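Local coordinates for protein KLLA0F20702p (Kluyveromyces lactis, PDB 5Y5A) that probably serves as the telomerase subunit Est1, recruiting the enzyme to yeast telomeres by binding Cdc13, at residues 17-22 / 35-40; 366-371 / 395-400; 215-220 / 246-251; 348-353 / 407-412. One frame throughout, in Å; residues are numbered along the deposited sequence.

Interaction 1 of 4, residues 17-22 / 35-40; sequences KQLQSV and KGAIQM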
# COMPACT_ATOMS: atom_id res chain seq x y z
N LYS A 17 32.93 -8.71 1.00
CA LYS A 17 34.01 -9.35 1.75
C LYS A 17 35.11 -8.36 2.13
O LYS A 17 35.68 -8.44 3.21
CB LYS A 17 34.60 -10.51 0.96
CG LYS A 17 33.59 -11.60 0.64
CD LYS A 17 34.23 -12.87 0.09
CE LYS A 17 33.16 -13.93 -0.15
NZ LYS A 17 33.72 -15.24 -0.59
N GLN A 18 35.39 -7.42 1.23
CA GLN A 18 36.35 -6.35 1.51
C GLN A 18 35.91 -5.51 2.71
O GLN A 18 36.71 -5.23 3.61
CB GLN A 18 36.53 -5.46 0.29
CG GLN A 18 37.43 -6.04 -0.78
CD GLN A 18 37.69 -5.08 -1.93
OE1 GLN A 18 37.00 -4.08 -2.09
NE2 GLN A 18 38.71 -5.38 -2.74
N LEU A 19 34.64 -5.12 2.73
CA LEU A 19 34.12 -4.23 3.77
C LEU A 19 33.93 -4.93 5.11
O LEU A 19 33.99 -4.30 6.16
CB LEU A 19 32.80 -3.61 3.31
CG LEU A 19 32.97 -2.52 2.25
CD1 LEU A 19 31.62 -2.03 1.75
CD2 LEU A 19 33.80 -1.36 2.80
N GLN A 20 33.69 -6.24 5.07
CA GLN A 20 33.54 -7.02 6.30
C GLN A 20 34.83 -7.01 7.10
O GLN A 20 34.82 -6.89 8.33
CB GLN A 20 33.14 -8.46 5.98
CG GLN A 20 31.72 -8.59 5.43
CD GLN A 20 31.40 -10.00 4.98
OE1 GLN A 20 32.29 -10.84 4.82
NE2 GLN A 20 30.11 -10.27 4.76
N SER A 21 35.95 -7.11 6.39
CA SER A 21 37.26 -7.03 7.01
C SER A 21 37.48 -5.64 7.61
O SER A 21 38.19 -5.47 8.60
CB SER A 21 38.36 -7.37 6.00
OG SER A 21 39.62 -7.52 6.64
N VAL A 22 36.85 -4.65 6.99
CA VAL A 22 36.92 -3.27 7.47
C VAL A 22 35.78 -2.97 8.45
O VAL A 22 35.90 -3.23 9.65
CB VAL A 22 36.84 -2.27 6.31
CG1 VAL A 22 37.10 -0.86 6.81
CG2 VAL A 22 37.84 -2.64 5.22
N LYS A 35 36.74 4.84 5.38
CA LYS A 35 36.11 5.71 4.41
C LYS A 35 36.74 5.50 3.03
O LYS A 35 36.06 5.54 2.01
CB LYS A 35 36.22 7.17 4.84
CG LYS A 35 35.27 8.11 4.13
CD LYS A 35 35.37 9.51 4.69
CE LYS A 35 34.35 10.44 4.06
NZ LYS A 35 34.40 11.80 4.68
N GLY A 36 38.05 5.27 3.03
CA GLY A 36 38.79 5.04 1.80
C GLY A 36 38.27 3.86 1.02
O GLY A 36 38.09 3.94 -0.20
N ALA A 37 38.01 2.76 1.71
CA ALA A 37 37.47 1.56 1.08
C ALA A 37 36.12 1.84 0.44
O ALA A 37 35.85 1.41 -0.68
CB ALA A 37 37.36 0.44 2.09
N ILE A 38 35.28 2.58 1.13
CA ILE A 38 33.98 2.88 0.60
C ILE A 38 34.09 3.74 -0.62
O ILE A 38 33.35 3.57 -1.57
CB ILE A 38 33.09 3.55 1.67
CG1 ILE A 38 32.99 2.64 2.88
CG2 ILE A 38 31.68 3.83 1.18
CD1 ILE A 38 32.41 1.29 2.57
N GLN A 39 35.01 4.68 -0.59
CA GLN A 39 35.19 5.60 -1.71
C GLN A 39 35.65 4.88 -2.97
O GLN A 39 35.22 5.21 -4.07
CB GLN A 39 36.21 6.68 -1.35
CG GLN A 39 35.64 7.79 -0.51
CD GLN A 39 36.71 8.75 -0.04
OE1 GLN A 39 37.89 8.42 -0.06
NE2 GLN A 39 36.30 9.94 0.38
N MET A 40 36.52 3.89 -2.80
CA MET A 40 37.01 3.12 -3.93
C MET A 40 35.89 2.30 -4.55
O MET A 40 35.76 2.24 -5.78
CB MET A 40 38.16 2.21 -3.49
CG MET A 40 39.40 2.97 -3.05
SD MET A 40 40.08 4.01 -4.36
CE MET A 40 40.63 2.76 -5.52
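An antiparallel pair of helices, 7-21 and 33-53, is joined here by L19 and V22 on one side and A37 and I38 on the other. The backbones come nearest at L19 and A37, whose CA atoms lie 7.2 Å apart, and the methyl of A37 is small enough to permit that spacing. Onto it L19 lowers one branch, CD2 standing 4.1 Å from A37 CB. V22 adds CG2 at a looser 4.4 Å from the same A37 CB. I38 meets L19 through CD1, the two side chains crossing at about a right angle; their branch ends are modelled too close together, so the exact fit is doubtful. In L19, CG stands anti to the carbonyl carbon (chi1 -74°), which carries its branches across to the second helix. L19 also rests on V89 and I93 of helix 78-105, and I38 reaches I93 as well. Shortening L19 to an alanine is likely to open a gap between A37 and the V89 and I93 face of helix 78-105. Apolar residues suit this inner seam, while K17 faces outward, the usual division in an antiparallel helical hairpin of an all-helical fold.

Interaction 2 of 4, residues 366-371 / 395-400; sequences ILLIGS and LEFIFK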
# COMPACT_ATOMS: atom_id res chain seq x y z
N ILE A 366 -9.45 -1.38 2.74
CA ILE A 366 -8.47 -1.97 1.83
C ILE A 366 -7.60 -3.03 2.51
O ILE A 366 -7.34 -4.09 1.92
CB ILE A 366 -7.56 -0.89 1.24
CG1 ILE A 366 -8.42 0.16 0.53
CG2 ILE A 366 -6.56 -1.50 0.27
CD1 ILE A 366 -7.73 1.50 0.43
N LEU A 367 -7.15 -2.76 3.73
CA LEU A 367 -6.43 -3.76 4.52
C LEU A 367 -7.23 -5.07 4.60
O LEU A 367 -6.70 -6.15 4.35
CB LEU A 367 -6.16 -3.23 5.93
CG LEU A 367 -5.71 -4.23 6.99
CD1 LEU A 367 -4.29 -4.75 6.70
CD2 LEU A 367 -5.76 -3.59 8.37
N LEU A 368 -8.51 -4.94 4.92
CA LEU A 368 -9.41 -6.08 5.09
C LEU A 368 -9.60 -6.86 3.79
O LEU A 368 -9.52 -8.10 3.79
CB LEU A 368 -10.76 -5.59 5.62
CG LEU A 368 -11.78 -6.68 5.97
CD1 LEU A 368 -11.22 -7.58 7.06
CD2 LEU A 368 -13.11 -6.04 6.38
N ILE A 369 -9.86 -6.15 2.70
CA ILE A 369 -9.98 -6.79 1.38
C ILE A 369 -8.69 -7.54 1.05
O ILE A 369 -8.72 -8.71 0.68
CB ILE A 369 -10.29 -5.76 0.28
CG1 ILE A 369 -11.78 -5.42 0.29
CG2 ILE A 369 -9.89 -6.29 -1.12
CD1 ILE A 369 -12.14 -4.20 -0.54
N GLY A 370 -7.57 -6.85 1.19
CA GLY A 370 -6.27 -7.47 1.00
C GLY A 370 -6.05 -8.67 1.90
O GLY A 370 -5.50 -9.67 1.48
N SER A 371 -6.51 -8.57 3.15
CA SER A 371 -6.31 -9.65 4.11
C SER A 371 -7.00 -10.96 3.74
O SER A 371 -6.60 -12.02 4.22
CB SER A 371 -6.78 -9.20 5.49
OG SER A 371 -5.83 -8.32 6.05
N LEU A 395 -14.98 -14.45 5.01
CA LEU A 395 -15.69 -13.72 3.96
C LEU A 395 -16.98 -13.13 4.53
O LEU A 395 -17.35 -12.00 4.21
CB LEU A 395 -15.97 -14.66 2.79
CG LEU A 395 -16.07 -14.12 1.36
CD1 LEU A 395 -14.96 -13.13 1.05
CD2 LEU A 395 -16.03 -15.28 0.39
N GLU A 396 -17.65 -13.89 5.40
CA GLU A 396 -18.85 -13.41 6.07
C GLU A 396 -18.55 -12.18 6.91
O GLU A 396 -19.29 -11.20 6.85
CB GLU A 396 -19.45 -14.50 6.96
CG GLU A 396 -20.18 -15.60 6.21
CD GLU A 396 -20.64 -16.72 7.11
OE1 GLU A 396 -20.40 -16.63 8.34
OE2 GLU A 396 -21.25 -17.69 6.60
N PHE A 397 -17.47 -12.23 7.68
CA PHE A 397 -17.06 -11.09 8.51
C PHE A 397 -16.76 -9.89 7.62
O PHE A 397 -17.11 -8.76 7.95
CB PHE A 397 -15.83 -11.42 9.37
CG PHE A 397 -15.22 -10.20 10.01
CD1 PHE A 397 -15.88 -9.54 11.03
CD2 PHE A 397 -14.01 -9.70 9.55
CE1 PHE A 397 -15.33 -8.39 11.62
CE2 PHE A 397 -13.45 -8.57 10.12
CZ PHE A 397 -14.11 -7.90 11.16
N ILE A 398 -16.08 -10.15 6.51
CA ILE A 398 -15.73 -9.07 5.60
C ILE A 398 -16.99 -8.38 5.08
O ILE A 398 -17.08 -7.15 5.07
CB ILE A 398 -14.86 -9.58 4.44
CG1 ILE A 398 -13.50 -10.02 5.00
CG2 ILE A 398 -14.66 -8.51 3.38
CD1 ILE A 398 -12.53 -10.51 3.98
N PHE A 399 -17.99 -9.17 4.69
CA PHE A 399 -19.20 -8.56 4.15
C PHE A 399 -20.06 -7.94 5.25
O PHE A 399 -20.82 -7.01 5.00
CB PHE A 399 -19.98 -9.59 3.32
CG PHE A 399 -19.50 -9.66 1.90
CD1 PHE A 399 -18.39 -10.42 1.58
CD2 PHE A 399 -20.12 -8.91 0.91
CE1 PHE A 399 -17.92 -10.47 0.27
CE2 PHE A 399 -19.65 -8.96 -0.40
CZ PHE A 399 -18.56 -9.74 -0.72
N LYS A 400 -19.90 -8.43 6.47
CA LYS A 400 -20.50 -7.78 7.62
C LYS A 400 -19.94 -6.35 7.75
O LYS A 400 -20.68 -5.40 7.98
CB LYS A 400 -20.22 -8.58 8.90
CG LYS A 400 -20.86 -8.00 10.13
CD LYS A 400 -20.63 -8.87 11.35
CE LYS A 400 -21.32 -8.27 12.57
NZ LYS A 400 -21.21 -9.13 13.78
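L368 and I398 carry most of this contact, with F397 at its flank, where helices 339-379 and 385-410 run antiparallel through the protein's interior. Their CA atoms, L368 to I398, are 7.0 Å apart, and the two side chains slide past each other in opposite directions. L368 has CG anti to its own N (chi1 -175°), which sends both branches across: CD1 lies 3.9 Å from I398 CG1, while CD2 settles 4.1 Å from I398 CA. I398 answers along its length, CG1 being 3.9 Å from L368 CG and its terminal CD1 reaching 3.9 Å from the backbone L368 O. F397 contributes a rim carbon, with CE2 3.9 Å from L368 CD1, and its ring meets that methyl obliquely. Beyond the pair, L368 touches F394, F401 and I321, and the F397 ring also meets H324. One turn along, the buried hydroxyl of S371 is satisfied within its own helix: OG donates to L367 O at 2.9 Å, from above the carbonyl plane, and that oxygen takes S371 N too. Leucine and isoleucine suit the seam because their branches interdigitate without asking for a polar partner. Since the side chains that meet are all apolar, the contact depends on shape and exclusion of water rather than on directed bonds.

Interaction 3 of 4, residues 215-220 / 246-251; sequences ADFQKP and THTKNF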
# COMPACT_ATOMS: atom_id res chain seq x y z
N ALA A 215 6.24 12.32 12.97
CA ALA A 215 6.90 13.00 11.86
C ALA A 215 8.41 12.77 11.82
O ALA A 215 9.11 13.40 11.03
CB ALA A 215 6.61 14.50 11.92
N ASP A 216 8.90 11.87 12.67
CA ASP A 216 10.34 11.59 12.70
C ASP A 216 10.81 10.91 11.42
O ASP A 216 11.99 10.99 11.07
CB ASP A 216 10.68 10.72 13.91
CG ASP A 216 10.44 11.43 15.23
OD1 ASP A 216 10.43 12.68 15.24
OD2 ASP A 216 10.27 10.74 16.25
N PHE A 217 9.90 10.24 10.73
CA PHE A 217 10.25 9.49 9.53
C PHE A 217 9.68 10.16 8.30
O PHE A 217 9.53 9.54 7.26
CB PHE A 217 9.77 8.04 9.65
CG PHE A 217 10.57 7.24 10.63
CD1 PHE A 217 11.75 6.63 10.25
CD2 PHE A 217 10.17 7.16 11.96
CE1 PHE A 217 12.49 5.91 11.16
CE2 PHE A 217 10.92 6.45 12.88
CZ PHE A 217 12.08 5.81 12.48
N GLN A 218 9.39 11.45 8.44
CA GLN A 218 8.81 12.23 7.35
C GLN A 218 9.71 12.22 6.11
O GLN A 218 9.21 12.11 4.99
CB GLN A 218 8.57 13.67 7.81
CG GLN A 218 7.59 14.44 6.94
CD GLN A 218 7.42 15.87 7.40
OE1 GLN A 218 8.39 16.53 7.79
NE2 GLN A 218 6.19 16.37 7.36
N LYS A 219 11.02 12.32 6.32
CA LYS A 219 11.94 12.43 5.19
C LYS A 219 12.08 11.11 4.41
O LYS A 219 12.00 11.12 3.18
CB LYS A 219 13.31 12.92 5.67
CG LYS A 219 14.24 13.35 4.54
CD LYS A 219 15.49 14.01 5.09
CE LYS A 219 16.36 14.55 3.97
NZ LYS A 219 17.59 15.21 4.51
N PRO A 220 12.29 9.98 5.10
CA PRO A 220 12.32 8.76 4.28
C PRO A 220 10.97 8.45 3.65
O PRO A 220 10.92 7.92 2.54
CB PRO A 220 12.74 7.67 5.27
CG PRO A 220 12.48 8.24 6.63
CD PRO A 220 12.69 9.71 6.49
N THR A 246 6.30 0.79 12.01
CA THR A 246 6.55 -0.03 13.19
C THR A 246 7.31 0.77 14.27
O THR A 246 7.13 0.52 15.46
CB THR A 246 7.36 -1.31 12.88
OG1 THR A 246 8.62 -0.97 12.30
CG2 THR A 246 6.59 -2.20 11.92
N HIS A 247 8.14 1.71 13.85
CA HIS A 247 8.93 2.48 14.82
C HIS A 247 8.05 3.46 15.59
O HIS A 247 8.29 3.71 16.77
CB HIS A 247 10.06 3.25 14.13
CG HIS A 247 11.04 2.38 13.40
ND1 HIS A 247 11.77 1.40 14.04
CD2 HIS A 247 11.40 2.34 12.10
CE1 HIS A 247 12.54 0.79 13.15
NE2 HIS A 247 12.33 1.34 11.97
N THR A 248 7.05 4.01 14.92
CA THR A 248 6.15 4.97 15.57
C THR A 248 4.99 4.25 16.22
O THR A 248 4.06 4.88 16.73
CB THR A 248 5.60 6.01 14.57
OG1 THR A 248 4.82 5.34 13.55
CG2 THR A 248 6.74 6.77 13.92
N LYS A 249 5.05 2.92 16.19
CA LYS A 249 4.00 2.05 16.70
C LYS A 249 2.65 2.33 16.05
O LYS A 249 1.61 2.23 16.71
CB LYS A 249 3.90 2.18 18.23
CG LYS A 249 5.08 1.57 18.98
CD LYS A 249 5.07 2.02 20.43
CE LYS A 249 5.94 1.15 21.30
NZ LYS A 249 5.88 1.61 22.72
N ASN A 250 2.65 2.68 14.77
CA ASN A 250 1.41 2.70 14.00
C ASN A 250 1.25 1.35 13.32
O ASN A 250 1.48 1.20 12.12
CB ASN A 250 1.40 3.83 12.98
CG ASN A 250 1.34 5.20 13.63
OD1 ASN A 250 2.35 5.90 13.73
ND2 ASN A 250 0.16 5.58 14.09
N PHE A 251 0.85 0.35 14.11
CA PHE A 251 0.88 -1.02 13.65
C PHE A 251 -0.22 -1.33 12.65
O PHE A 251 -0.07 -2.23 11.83
CB PHE A 251 0.81 -1.98 14.84
CG PHE A 251 2.01 -1.91 15.73
CD1 PHE A 251 3.28 -2.16 15.21
CD2 PHE A 251 1.89 -1.57 17.07
CE1 PHE A 251 4.40 -2.09 16.02
CE2 PHE A 251 3.01 -1.50 17.88
CZ PHE A 251 4.27 -1.76 17.35
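F217 stands at the N-cap position of helix 218-230 and faces H247 and T248 at the end of helix 235-247, where K249, with positive phi (57°), closes a Schellman motif. The F217 side chain points across to 246-251, CG lying anti to the carbonyl carbon (chi1 -71°), and its far rim does the touching. CE2 comes to 3.5 Å from H247 CB, and CZ to 3.6 Å from H247 CD2. The two ring planes are nearly parallel, at 16°, but slid apart: with centroids 5.1 Å from each other they barely overlap, so the meeting is between the phenylalanine rim and the CB, CG and CD2 side of the histidine. T248 presents its methyl to the neighbouring rim atom, CG2 being 4.0 Å from F217 CD2.

The polar half of T248 is turned the other way. OG1 lies in the carbonyl plane, on a lone pair, of N250 OD1; the 2.5 Å between OG1 and OD1 is unusually short and its exact length doubtful. Y245 O is a second acceptor for the same hydroxyl, and the two must share its one proton. The threonine therefore divides its duties, methyl to the aromatic ring and hydroxyl to oxygens of the helix end and the turn after it. H247 NE2 makes a weak hydrogen bond to R200 of helix 179-206; F217 packs on R200 too and meets the ring of Y212. A large flat residue suits the F217 site, as it spans the distance between one helix start and another helix end. Such a meeting of ends is characteristic of antiparallel helical pairs, in keeping with the TPR-like family of this protein.

Interaction 4 of 4, residues 348-353 / 407-412; sequences DKIEIR and DKVIMK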
# COMPACT_ATOMS: atom_id res chain seq x y z
N ASP A 348 -18.72 0.31 16.58
CA ASP A 348 -19.34 1.47 17.24
C ASP A 348 -18.61 2.77 16.89
O ASP A 348 -19.24 3.78 16.59
CB ASP A 348 -19.38 1.28 18.76
CG ASP A 348 -20.49 0.34 19.21
OD1 ASP A 348 -21.19 -0.24 18.34
OD2 ASP A 348 -20.67 0.16 20.43
N LYS A 349 -17.28 2.75 16.95
CA LYS A 349 -16.49 3.93 16.59
C LYS A 349 -16.75 4.32 15.13
O LYS A 349 -16.91 5.49 14.81
CB LYS A 349 -14.99 3.67 16.81
CG LYS A 349 -14.57 3.55 18.28
CD LYS A 349 -14.97 4.78 19.07
CE LYS A 349 -14.49 4.71 20.50
NZ LYS A 349 -14.96 5.88 21.30
N ILE A 350 -16.84 3.33 14.26
CA ILE A 350 -17.12 3.59 12.85
C ILE A 350 -18.49 4.27 12.67
O ILE A 350 -18.61 5.23 11.92
CB ILE A 350 -17.05 2.28 12.02
CG1 ILE A 350 -15.60 1.78 11.95
CG2 ILE A 350 -17.60 2.48 10.60
CD1 ILE A 350 -15.43 0.46 11.21
N GLU A 351 -19.49 3.81 13.41
CA GLU A 351 -20.84 4.37 13.31
C GLU A 351 -20.92 5.78 13.90
O GLU A 351 -21.54 6.67 13.34
CB GLU A 351 -21.84 3.44 14.01
CG GLU A 351 -23.26 3.93 14.06
CD GLU A 351 -24.22 2.84 14.50
OE1 GLU A 351 -23.74 1.73 14.86
OE2 GLU A 351 -25.44 3.07 14.47
N ILE A 352 -20.25 5.98 15.04
CA ILE A 352 -20.39 7.22 15.79
C ILE A 352 -19.34 8.27 15.41
O ILE A 352 -19.59 9.48 15.50
CB ILE A 352 -20.31 6.93 17.32
CG1 ILE A 352 -21.42 5.96 17.72
CG2 ILE A 352 -20.39 8.20 18.14
CD1 ILE A 352 -21.46 5.65 19.21
N ARG A 353 -18.17 7.82 14.96
CA ARG A 353 -17.03 8.72 14.82
C ARG A 353 -16.41 8.72 13.42
O ARG A 353 -15.22 8.99 13.28
CB ARG A 353 -15.94 8.36 15.84
CG ARG A 353 -16.40 8.24 17.30
CD ARG A 353 -16.74 9.58 17.91
NE ARG A 353 -17.24 9.42 19.28
CZ ARG A 353 -17.49 10.43 20.10
NH1 ARG A 353 -17.29 11.68 19.71
NH2 ARG A 353 -17.94 10.19 21.32
N ASP A 407 -24.48 0.72 5.46
CA ASP A 407 -25.66 1.11 6.22
C ASP A 407 -25.41 2.31 7.12
O ASP A 407 -26.24 3.21 7.18
CB ASP A 407 -26.18 -0.07 7.06
CG ASP A 407 -26.65 -1.25 6.21
OD1 ASP A 407 -26.71 -1.12 4.97
OD2 ASP A 407 -26.97 -2.31 6.79
N LYS A 408 -24.29 2.35 7.83
CA LYS A 408 -24.13 3.39 8.85
C LYS A 408 -23.29 4.57 8.39
O LYS A 408 -23.28 5.61 9.05
CB LYS A 408 -23.53 2.81 10.14
CG LYS A 408 -24.20 1.55 10.66
CD LYS A 408 -25.65 1.77 11.04
CE LYS A 408 -26.28 0.48 11.53
NZ LYS A 408 -27.74 0.61 11.69
N VAL A 409 -22.60 4.44 7.27
CA VAL A 409 -21.71 5.54 6.86
C VAL A 409 -22.04 6.09 5.48
O VAL A 409 -22.46 7.24 5.36
CB VAL A 409 -20.21 5.11 6.90
CG1 VAL A 409 -19.33 6.30 6.59
CG2 VAL A 409 -19.85 4.53 8.26
N ILE A 410 -21.85 5.29 4.44
CA ILE A 410 -22.04 5.76 3.07
C ILE A 410 -23.49 6.22 2.85
O ILE A 410 -23.72 7.23 2.19
CB ILE A 410 -21.67 4.67 2.04
CG1 ILE A 410 -20.24 4.17 2.28
CG2 ILE A 410 -21.78 5.22 0.63
CD1 ILE A 410 -19.80 3.02 1.36
N MET A 411 -24.46 5.50 3.42
CA MET A 411 -25.86 5.89 3.29
C MET A 411 -26.13 7.26 3.91
O MET A 411 -27.06 7.96 3.49
CB MET A 411 -26.79 4.85 3.93
CG MET A 411 -27.04 3.61 3.08
SD MET A 411 -27.99 3.96 1.59
CE MET A 411 -29.63 4.12 2.28
N LYS A 412 -25.34 7.63 4.91
CA LYS A 412 -25.50 8.94 5.55
C LYS A 412 -24.67 10.02 4.86
O LYS A 412 -24.74 11.19 5.23
CB LYS A 412 -25.13 8.88 7.04
CG LYS A 412 -25.86 7.81 7.84
CD LYS A 412 -25.77 8.08 9.35
CE LYS A 412 -26.24 6.87 10.16
NZ LYS A 412 -26.24 7.14 11.63
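E351 and K408 cross at a slant with their aliphatic parts in contact, and I350 and V409 meet deeper in, between helices 339-379 and 385-410. The backbones are close, with E351 CA 5.6 Å from K408 CA. In E351 the first torsion is trans (chi1 177°) and the chain runs on extended, which brings the carboxylate over the lysine chain, OE2 3.7 Å from K408 CD. K408 bends at its second torsion (chi2 -63°), which keeps CG and CD beside the glutamate. The charges remain apart all the same: E351 OE2 is 4.4 Å from K408 NZ, beyond a salt bridge, and 5.0 Å from K412 NZ, so any attraction is probably loose and long-range. With an alanine at E351, the K408 chain would probably lose the cover of the glutamate, and K408 NZ and K412 NZ this particular carboxylate. In this all-helical part of the protein, assigned to the Est1 DNA/RNA-binding domain, helix 385-410 widens into a pi-type turn at 407-410. Within that turn V409 presents CG2, 3.8 Å from I350 CG2 and 3.9 Å from I350 O, the two side chains crossing at about a right angle. Branched aliphatic residues suit this buried position, for the isoleucine also packs on F401 and L405 and the valine on Y354 and I358.

The four contacts are spread along a largely helical chain and none touches another. Interactions 2 and 4 are the most closely related: both join helix 339-379 to helix 385-410, interaction 2 nested within the loop that interaction 4 closes, with centres about 17 Å apart and nearest atoms about 7 Å. Interaction 3 precedes them in sequence and also comes within about 7 Å of interaction 2 at its nearest atoms, though their centres are about 26 Å apart. Interaction 1 stands on the opposite side of the chain's centre from interactions 2 and 4, about 49 and 58 Å away between centres, while interaction 3 lies about 31 Å from it.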